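Local coordinates for stress-induced-phosphoprotein 1 (PDB 4GCN) that binds the C-terminal MEEVD peptide of Hsp90, inhibits the Hsp90 ATPase and joins Hsp70 and Hsp90 in a complex, here represented by its N-terminal TPR domain, at residues E11-L14 with G15-A18; E55-F58 with A59-V62; K67-E70 with V71-T75. All blocks are in the same frame, centred on the assembly; numbering follows the deposited sequence. Where two conformers were deposited one is given.

Contact 1: E11-L14 with G15-A18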
loop_
_atom_site.group_PDB
_atom_site.type_symbol
_atom_site.label_atom_id
_atom_site.label_comp_id
_atom_site.label_asym_id
_atom_site.label_seq_id
_atom_site.Cartn_x
_atom_site.Cartn_y
_atom_site.Cartn_z
ATOM N N GLU A 11 -10.206 -13.446 -5.304
ATOM C CA GLU A 11 -10.272 -12.209 -6.068
ATOM C C GLU A 11 -8.937 -11.439 -6.144
ATOM O O GLU A 11 -8.573 -10.937 -7.204
ATOM C CB GLU A 11 -11.366 -11.293 -5.529
ATOM C CG GLU A 11 -12.785 -11.691 -5.968
ATOM C CD GLU A 11 -13.023 -11.473 -7.475
ATOM O OE1 GLU A 11 -12.333 -10.694 -8.160
ATOM O OE2 GLU A 11 -13.908 -12.106 -7.993
ATOM N N LYS A 12 -8.193 -11.414 -5.043
ATOM C CA LYS A 12 -6.880 -10.785 -5.027
ATOM C C LYS A 12 -5.961 -11.452 -6.055
ATOM O O LYS A 12 -5.200 -10.778 -6.744
ATOM C CB LYS A 12 -6.261 -10.882 -3.620
ATOM C CG LYS A 12 -4.852 -10.308 -3.476
ATOM C CD LYS A 12 -4.082 -10.999 -2.379
ATOM C CE LYS A 12 -3.770 -12.404 -2.827
ATOM N NZ LYS A 12 -2.652 -12.910 -2.065
ATOM N N ASP A 13 -6.018 -12.756 -6.107
ATOM C CA ASP A 13 -5.163 -13.517 -7.026
ATOM C C ASP A 13 -5.529 -13.165 -8.483
ATOM O O ASP A 13 -4.654 -13.031 -9.367
ATOM C CB ASP A 13 -5.245 -15.002 -6.707
ATOM C CG ASP A 13 -4.520 -15.363 -5.427
ATOM O OD1 ASP A 13 -3.741 -14.540 -4.889
ATOM O OD2 ASP A 13 -4.735 -16.466 -4.939
ATOM N N LEU A 14 -6.820 -12.964 -8.738
ATOM C CA LEU A 14 -7.273 -12.529 -10.058
ATOM C C LEU A 14 -6.787 -11.106 -10.328
ATOM O O LEU A 14 -6.374 -10.740 -11.453
ATOM C CB LEU A 14 -8.822 -12.590 -10.174
ATOM C CG LEU A 14 -9.455 -13.994 -10.039
ATOM C CD1 LEU A 14 -10.966 -13.953 -10.261
ATOM C CD2 LEU A 14 -8.856 -14.980 -11.023
ATOM N N GLY A 15 -6.906 -10.253 -9.338
ATOM C CA GLY A 15 -6.311 -8.902 -9.464
ATOM C C GLY A 15 -4.800 -8.893 -9.796
ATOM O O GLY A 15 -4.341 -8.082 -10.645
ATOM N N ASN A 16 -4.021 -9.769 -9.128
ATOM C CA ASN A 16 -2.588 -9.868 -9.345
ATOM C C ASN A 16 -2.336 -10.303 -10.770
ATOM O O ASN A 16 -1.435 -9.834 -11.388
ATOM C CB ASN A 16 -1.908 -10.882 -8.416
ATOM C CG ASN A 16 -1.869 -10.486 -6.928
ATOM O OD1 ASN A 16 -1.490 -11.342 -6.087
ATOM N ND2 ASN A 16 -2.272 -9.285 -6.561
ATOM N N ALA A 17 -3.134 -11.209 -11.305
ATOM C CA ALA A 17 -2.902 -11.680 -12.681
ATOM C C ALA A 17 -3.127 -10.551 -13.723
ATOM O O ALA A 17 -2.392 -10.458 -14.696
ATOM C CB ALA A 17 -3.737 -12.947 -13.016
ATOM N N ALA A 18 -4.144 -9.713 -13.508
ATOM C CA ALA A 18 -4.351 -8.525 -14.336
ATOM C C ALA A 18 -3.181 -7.534 -14.131
ATOM O O ALA A 18 -2.684 -6.937 -15.067
ATOM C CB ALA A 18 -5.670 -7.859 -13.990
#
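Gly15, Asn16, Ala17 and Ala18 each donate a backbone N-H to the carbonyl four residues earlier, from Glu11, Lys12, Asp13 and Leu14 in turn, so the eight residues form two continuous turns of helix 3-20; the bond from Gly15 N to Glu11 O is 2.8 Å long and nearly straight at 168°. On one flank Asn16 reaches back along the helix. Its CG lies anti to its own carbonyl carbon (chi1 -69°), which lays the amide beside the preceding turn, with CG 3.3 Å from Lys12 O. That carbonyl already takes the N-H of Asn16 at 2.8 Å, and although the amide nitrogen ND2 is also near, it makes no bond there. Its hydrogens go instead to Tyr31 OH and Asn47 OD1, on helices 24-37 and 42-54, which fixes the rotation of the amide. The methylene chain of Lys12 passes across it at a slant, CE 4.1 Å from Asn16 OD1. The chain bends at chi3 (70°), and this carries NZ round to Asp13, where it forms a salt bridge of 3.4 Å with OD1. The other flank faces helix 24-37: Leu14 rests on His30, whose ND1 is hydrogen-bonded to Glu11 OE1. Gly15, buried, keeps the backbone slim, as is usual at this small position of a TPR helix, and Ala18 adds just a methyl where it meets Lys26. A lysine and an asparagine one turn apart on the first helix are also the pattern with which related Hop domains receive the terminal carboxylate of a chaperone peptide. With a lysine and an oriented amide on the same flank, this surface is consistent with such a carboxylate-receiving role, and Asp13 would probably temper the charge of Lys12.

Contact 2: E55-F58 with A59-V62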
loop_
_atom_site.group_PDB
_atom_site.type_symbol
_atom_site.label_atom_id
_atom_site.label_comp_id
_atom_site.label_asym_id
_atom_site.label_seq_id
_atom_site.Cartn_x
_atom_site.Cartn_y
_atom_site.Cartn_z
ATOM N N GLU A 55 0.096 3.628 -12.185
ATOM C CA GLU A 55 -0.756 4.488 -13.001
ATOM C C GLU A 55 -0.422 5.969 -12.907
ATOM O O GLU A 55 -1.048 6.805 -13.598
ATOM C CB GLU A 55 -2.220 4.333 -12.525
ATOM C CG GLU A 55 -2.901 3.042 -12.927
ATOM C CD GLU A 55 -4.353 3.005 -12.466
ATOM O OE1 GLU A 55 -5.248 3.087 -13.319
ATOM O OE2 GLU A 55 -4.604 2.949 -11.264
ATOM N N LYS A 56 0.492 6.304 -12.012
ATOM C CA LYS A 56 0.854 7.679 -11.682
ATOM C C LYS A 56 -0.302 8.448 -11.008
ATOM O O LYS A 56 -0.363 9.676 -11.069
ATOM C CB LYS A 56 1.381 8.423 -12.910
ATOM C CG LYS A 56 2.618 7.829 -13.535
ATOM C CD LYS A 56 3.038 8.715 -14.689
ATOM C CE LYS A 56 4.472 8.511 -15.108
ATOM N NZ LYS A 56 4.649 7.089 -15.448
ATOM N N LYS A 57 -1.215 7.706 -10.392
ATOM C CA LYS A 57 -2.266 8.292 -9.553
ATOM C C LYS A 57 -1.695 8.368 -8.150
ATOM O O LYS A 57 -2.052 7.579 -7.292
ATOM C CB LYS A 57 -3.541 7.406 -9.627
ATOM C CG LYS A 57 -4.156 7.444 -11.029
ATOM C CD LYS A 57 -5.451 6.680 -11.178
ATOM C CE LYS A 57 -5.814 6.671 -12.646
ATOM N NZ LYS A 57 -7.138 6.087 -12.838
ATOM N N PHE A 58 -0.792 9.311 -7.911
ATOM C CA PHE A 58 -0.034 9.259 -6.667
ATOM C C PHE A 58 -0.891 9.670 -5.453
ATOM O O PHE A 58 -0.769 9.115 -4.387
ATOM C CB PHE A 58 1.225 10.078 -6.784
ATOM C CG PHE A 58 2.147 9.590 -7.875
ATOM C CD1 PHE A 58 2.760 8.395 -7.723
ATOM C CD2 PHE A 58 2.379 10.335 -9.005
ATOM C CE1 PHE A 58 3.603 7.910 -8.700
ATOM C CE2 PHE A 58 3.221 9.849 -10.017
ATOM C CZ PHE A 58 3.815 8.624 -9.835
ATOM N N ALA A 59 -1.838 10.559 -5.676
ATOM C CA ALA A 59 -2.730 10.984 -4.548
ATOM C C ALA A 59 -3.634 9.829 -4.139
ATOM O O ALA A 59 -3.746 9.499 -2.968
ATOM C CB ALA A 59 -3.572 12.188 -4.929
ATOM N N GLU A 60 -4.130 9.072 -5.135
ATOM C CA GLU A 60 -4.931 7.868 -4.809
ATOM C C GLU A 60 -4.092 6.767 -4.113
ATOM O O GLU A 60 -4.563 6.145 -3.186
ATOM C CB GLU A 60 -5.606 7.351 -6.044
ATOM C CG GLU A 60 -6.580 8.332 -6.658
ATOM C CD GLU A 60 -5.968 9.287 -7.684
ATOM O OE1 GLU A 60 -4.740 9.669 -7.698
ATOM O OE2 GLU A 60 -6.777 9.685 -8.542
ATOM N N CYS A 61 -2.848 6.581 -4.551
ATOM C CA CYS A 61 -1.906 5.670 -3.903
ATOM C C CYS A 61 -1.796 5.998 -2.413
ATOM O O CYS A 61 -1.977 5.124 -1.570
ATOM C CB CYS A 61 -0.576 5.741 -4.568
ATOM S SG CYS A 61 0.710 4.762 -3.815
ATOM N N VAL A 62 -1.520 7.259 -2.109
ATOM C CA VAL A 62 -1.422 7.727 -0.736
ATOM C C VAL A 62 -2.681 7.398 0.036
ATOM O O VAL A 62 -2.590 6.940 1.165
ATOM C CB VAL A 62 -1.117 9.255 -0.599
ATOM C CG1 VAL A 62 -1.305 9.771 0.866
ATOM C CG2 VAL A 62 0.251 9.584 -1.126
#
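Lys57 and Glu60, three residues apart at the start of helix 58-74, cross at a slant, the carboxylate of Glu60 lying against the aliphatic root of the lysine instead of meeting its amine. Glu60 bends at chi2 (89°), which turns its carboxylate back toward the N-cap residue until OE1 stands 3.2 Å from Lys57 CB. The same oxygen is 3.3 Å from Lys57 C, at the N-cap position, where the positive end of the helix dipole would be likely to favour a negative charge. Lys57 leaves in another direction: extended beyond CG, it takes NZ to Glu55 OE1 in a salt bridge of 3.6 Å, while the nearest carboxylate oxygen of Glu60, OE2, remains 5.6 Å away. Glu55 is also hydrogen-bonded through OE2 to His28 NE2. With an alanine here in place of Glu60, the root of Lys57 would probably lose its carboxylate neighbour and the helix start a nearby negative charge. Phe58 leaves on another side of the helix start, its ring reaching back over Lys56 so that CA of Lys56 sits 3.5 Å over one face, nearer the ring's margin than its centre. Phe53 meets the ring edge-to-face, and Lys95 and Gln96 also touch it, so a large aromatic suits this junction between helices. Behind it the backbone closes the first turn: Cys61 N bonds to Lys57 O and Val62 N to Phe58 O, each at 3.0 Å. Cys61 and Val62, compact and buried, face helices 42-54 and 79-95. Lys56 has a positive phi (66°), ending helix 42-54 in a Schellman motif, and Lys57 follows directly as N-cap of the next helix. This tight helix-turn-helix, contained in TPR 2, is typical of the antiparallel helix pair of a TPR.

Contact 3: K67-E70 with V71-T75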
loop_
_atom_site.group_PDB
_atom_site.type_symbol
_atom_site.label_atom_id
_atom_site.label_comp_id
_atom_site.label_asym_id
_atom_site.label_seq_id
_atom_site.Cartn_x
_atom_site.Cartn_y
_atom_site.Cartn_z
ATOM N N LYS A 67 -5.467 4.061 4.209
ATOM C CA LYS A 67 -6.378 2.934 4.480
ATOM C C LYS A 67 -5.627 1.664 5.008
ATOM O O LYS A 67 -6.003 1.135 6.030
ATOM C CB LYS A 67 -7.261 2.593 3.259
ATOM C CG LYS A 67 -8.427 3.532 2.994
ATOM C CD LYS A 67 -9.071 3.152 1.641
ATOM C CE LYS A 67 -10.188 4.057 1.183
ATOM N NZ LYS A 67 -11.006 4.588 2.311
ATOM N N ALA A 68 -4.529 1.252 4.375
ATOM C CA ALA A 68 -3.780 0.105 4.828
ATOM C C ALA A 68 -3.328 0.255 6.276
ATOM O O ALA A 68 -3.414 -0.665 7.059
ATOM C CB ALA A 68 -2.568 -0.136 3.887
ATOM N N VAL A 69 -2.797 1.421 6.602
ATOM C CA VAL A 69 -2.309 1.695 7.927
ATOM C C VAL A 69 -3.457 1.597 8.919
ATOM O O VAL A 69 -3.307 0.943 9.978
ATOM C CB VAL A 69 -1.641 3.096 8.039
ATOM C CG1 VAL A 69 -1.366 3.479 9.487
ATOM C CG2 VAL A 69 -0.396 3.184 7.216
ATOM N N GLU A 70 -4.587 2.199 8.615
ATOM C CA GLU A 70 -5.722 2.209 9.533
ATOM C C GLU A 70 -6.246 0.773 9.772
ATOM O O GLU A 70 -6.459 0.332 10.923
ATOM C CB GLU A 70 -6.818 3.085 8.935
ATOM C CG GLU A 70 -7.960 3.383 9.859
ATOM C CD GLU A 70 -8.962 4.316 9.204
ATOM O OE1 GLU A 70 -8.548 5.264 8.477
ATOM O OE2 GLU A 70 -10.160 4.077 9.392
ATOM N N VAL A 71 -6.440 0.063 8.669
ATOM C CA VAL A 71 -6.897 -1.311 8.679
ATOM C C VAL A 71 -5.891 -2.223 9.377
ATOM O O VAL A 71 -6.291 -3.127 10.132
ATOM C CB VAL A 71 -7.161 -1.797 7.210
ATOM C CG1 VAL A 71 -7.311 -3.330 7.150
ATOM C CG2 VAL A 71 -8.400 -1.076 6.692
ATOM N N GLY A 72 -4.617 -2.037 9.071
ATOM C CA GLY A 72 -3.536 -2.834 9.638
ATOM C C GLY A 72 -3.507 -2.691 11.142
ATOM O O GLY A 72 -3.330 -3.680 11.877
ATOM N N ARG A 73 -3.727 -1.461 11.616
ATOM C CA ARG A 73 -3.721 -1.218 13.073
ATOM C C ARG A 73 -4.934 -1.774 13.735
ATOM O O ARG A 73 -4.838 -2.292 14.827
ATOM C CB ARG A 73 -3.623 0.280 13.365
ATOM C CG ARG A 73 -2.187 0.785 13.257
ATOM C CD ARG A 73 -1.931 2.275 13.229
ATOM N NE ARG A 73 -0.477 2.530 13.338
ATOM C CZ ARG A 73 0.086 3.715 13.195
ATOM N NH1 ARG A 73 -0.647 4.785 12.870
ATOM N NH2 ARG A 73 1.398 3.835 13.350
ATOM N N GLU A 74 -6.091 -1.621 13.090
ATOM C CA GLU A 74 -7.371 -2.060 13.688
ATOM C C GLU A 74 -7.343 -3.571 13.826
ATOM O O GLU A 74 -7.790 -4.122 14.839
ATOM C CB GLU A 74 -8.555 -1.679 12.797
ATOM C CG GLU A 74 -8.888 -0.221 12.841
ATOM C CD GLU A 74 -9.850 0.259 11.741
ATOM O OE1 GLU A 74 -9.909 -0.350 10.647
ATOM O OE2 GLU A 74 -10.539 1.292 11.987
ATOM N N THR A 75 -6.773 -4.248 12.824
ATOM C CA THR A 75 -6.826 -5.691 12.741
ATOM C C THR A 75 -5.571 -6.360 13.324
ATOM O O THR A 75 -5.455 -7.597 13.309
ATOM C CB THR A 75 -6.982 -6.156 11.281
ATOM O OG1 THR A 75 -5.822 -5.816 10.515
ATOM C CG2 THR A 75 -8.261 -5.523 10.611
#
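The last two turns of helix 58-74, in TPR 2, bring Val69 against Arg73 and Glu70 beside Glu74, while the backbone N-H groups of Val71 to Glu74 bond to the carbonyls of Lys67 to Glu70. Val69 and Arg73 run side by side. The arginine is extended from CG to NE, and Val69 CG1 lies over one face of its guanidinium, 3.7 Å from NH1; an aliphatic branch suits this flat face, and NH2 makes a long, weak ion pair with Glu112. Val69 also packs on Trp105 and Ala85, so here the TPR superhelix joins this helix to helices 79-95 and 99-112. Round the helix, Ala68, small enough to fit, meets Ile42 and Asn46, and Val71 meets Tyr45, all of helix 42-54. Glu74 lays CG 3.1 Å from Glu70 O. Its carboxylate stands near that of Glu70, the planes almost perpendicular, but Glu70 has two conformers and this pairing of like charges is doubtful. At the end, Val71 O is gripped twice by Thr75, by N at 3.0 Å and by OG1 at 2.8 Å, from opposite faces of the carbonyl plane.

From the N terminus the contacts come in series: contact 1 on helix 3-20, contact 2 at the turn into helix 58-74, contact 3 at the far end of that same helix. Each is local, so none closes a long loop, and none nests within or crosses another. Contact 1 belongs to TPR 1 and faces helices 24-37 and 42-54. Contacts 2 and 3, both in TPR 2, mark the start and finish of one helix, with centres about 19 Å apart, and both tie it to helices 42-54 and 79-95; contact 3 also reaches helix 99-112. Helix 42-54 is the shared neighbour of all three, linking the first repeat to the second.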